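Local coordinates for putative tRNA (Adenine(37)-N6)-methyltransferase (Pseudomonas aeruginosa, PDB 7BTU), which probably transfers a methyl group from S-adenosyl-L-methionine to the threonylcarbamoylated adenosine at position 37 of tRNA, at residues B[35-40]-B[123-128]. Numbering follows the deposited sequence.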
# COMPACT_ATOMS: atom_id res chain seq x y z
N PRO B 35 12.98 -9.02 11.89
CA PRO B 35 13.99 -8.16 11.29
C PRO B 35 15.18 -8.91 10.74
O PRO B 35 15.91 -8.35 9.92
CB PRO B 35 14.40 -7.24 12.46
CG PRO B 35 14.11 -8.07 13.68
CD PRO B 35 12.87 -8.81 13.35
N ALA B 36 15.43 -10.16 11.18
CA ALA B 36 16.56 -10.88 10.61
C ALA B 36 16.27 -11.39 9.20
O ALA B 36 17.18 -11.97 8.59
CB ALA B 36 16.99 -12.04 11.55
N ALA B 37 15.03 -11.25 8.71
CA ALA B 37 14.66 -11.64 7.35
C ALA B 37 15.13 -10.50 6.43
O ALA B 37 14.47 -9.48 6.31
CB ALA B 37 13.15 -11.90 7.23
N ARG B 38 16.29 -10.67 5.82
CA ARG B 38 16.93 -9.58 5.08
C ARG B 38 16.92 -9.84 3.57
O ARG B 38 16.83 -10.97 3.08
CB ARG B 38 18.35 -9.38 5.58
CG ARG B 38 18.35 -8.77 7.04
CD ARG B 38 19.75 -8.63 7.60
NE ARG B 38 20.54 -7.87 6.65
CZ ARG B 38 21.86 -7.88 6.62
NH1 ARG B 38 22.51 -8.61 7.51
NH2 ARG B 38 22.53 -7.14 5.73
N GLY B 39 17.03 -8.75 2.83
CA GLY B 39 17.14 -8.92 1.38
C GLY B 39 17.58 -7.61 0.76
O GLY B 39 17.74 -6.59 1.45
N THR B 40 17.78 -7.65 -0.55
CA THR B 40 18.11 -6.41 -1.23
C THR B 40 17.18 -6.26 -2.43
O THR B 40 16.60 -7.23 -2.93
CB THR B 40 19.57 -6.38 -1.68
OG1 THR B 40 19.82 -7.52 -2.50
CG2 THR B 40 20.52 -6.43 -0.47
N SER B 123 14.96 -5.12 5.50
CA SER B 123 14.84 -6.07 6.61
C SER B 123 13.38 -6.21 6.94
O SER B 123 12.55 -5.37 6.54
CB SER B 123 15.62 -5.61 7.85
OG SER B 123 14.99 -4.47 8.35
N GLY B 124 13.06 -7.32 7.60
CA GLY B 124 11.67 -7.62 7.80
C GLY B 124 10.98 -7.91 6.49
O GLY B 124 9.81 -7.57 6.33
N ILE B 125 11.67 -8.56 5.58
CA ILE B 125 11.17 -8.69 4.22
C ILE B 125 10.12 -9.80 4.17
O ILE B 125 10.15 -10.74 4.97
CB ILE B 125 12.37 -8.96 3.27
CG1 ILE B 125 12.06 -8.55 1.82
CG2 ILE B 125 12.86 -10.44 3.32
CD1 ILE B 125 13.27 -8.65 0.95
N ASP B 126 9.17 -9.71 3.22
CA ASP B 126 8.20 -10.77 3.03
C ASP B 126 8.10 -11.18 1.57
O ASP B 126 7.03 -11.60 1.13
CB ASP B 126 6.82 -10.36 3.55
CG ASP B 126 6.19 -9.17 2.78
OD1 ASP B 126 6.88 -8.56 1.90
OD2 ASP B 126 5.01 -8.84 3.07
N LEU B 127 9.15 -10.95 0.79
CA LEU B 127 9.12 -11.21 -0.65
C LEU B 127 10.03 -12.36 -1.00
O LEU B 127 11.15 -12.44 -0.48
CB LEU B 127 9.56 -9.96 -1.45
CG LEU B 127 8.62 -8.77 -1.25
CD1 LEU B 127 9.14 -7.57 -2.00
CD2 LEU B 127 7.22 -9.13 -1.74
N LEU B 128 9.61 -13.18 -1.95
CA LEU B 128 10.42 -14.29 -2.41
C LEU B 128 11.64 -13.80 -3.18
O LEU B 128 11.60 -12.76 -3.86
CB LEU B 128 9.59 -15.20 -3.34
CG LEU B 128 8.51 -15.99 -2.59
CD1 LEU B 128 7.50 -16.62 -3.61
CD2 LEU B 128 9.12 -17.14 -1.71
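Ser123, Gly124 and Ile125 gather around the flat carbonyl group of Ala37, at its oxygen. Over one face of its plane sits the Ile125 methyl CG2, 3.5 Å from Ala37 O and almost straight above that oxygen. The amide N of Ile125 lies to this same face, at the margin nearer Ala37 CA, while Gly124 N and Ser123 CA are displaced to the other face. Ile125 N donates to Ala37 O over 3.0 Å. The bond is nearly linear at hydrogen (170°), although the donor stands 31° off the carbonyl plane. From the margin nearer Arg38 N, Ser123 CA adds a bent CA-H...O contact of 3.4 Å to Ala37 O. Gly124 N also approaches Ala37 O, at 2.9 Å, and its backbone turns with positive phi, a conformation that favours glycine.

Apolar contacts continue from the bond. CG2 of Ile125 lies between the backbone N and the carbonyl carbon, where it meets Ala37 CB at 4.2 Å. CG1 is anti to the backbone N (chi1 -157°), and this longer branch brings CD1 to within 3.9 Å of Gly39 CA, where a beta carbon would collide with that methyl. Next to the turn, Ser123 CB rests 3.4 Å from Pro35 O, and its hydroxyl OG is hydrogen-bonded to Glu113.

The contact joins the approach to strand 38-43 with the exit from neighbouring strand 119-123 of the closed antiparallel barrel in the N-terminal domain. Ile125 also packs on Ile17 and Ser19 of strand 15-19, whereas Ala37 touches Leu187 of helix 184-193. Chemically, one carbonyl oxygen receives a donor straight at hydrogen but tilted out of the carbonyl plane, with the Ile125 methyl CG2 over the same face; the burial of both residues is consistent with a bond shielded from water, linking the two backbones just beyond strand 119-123.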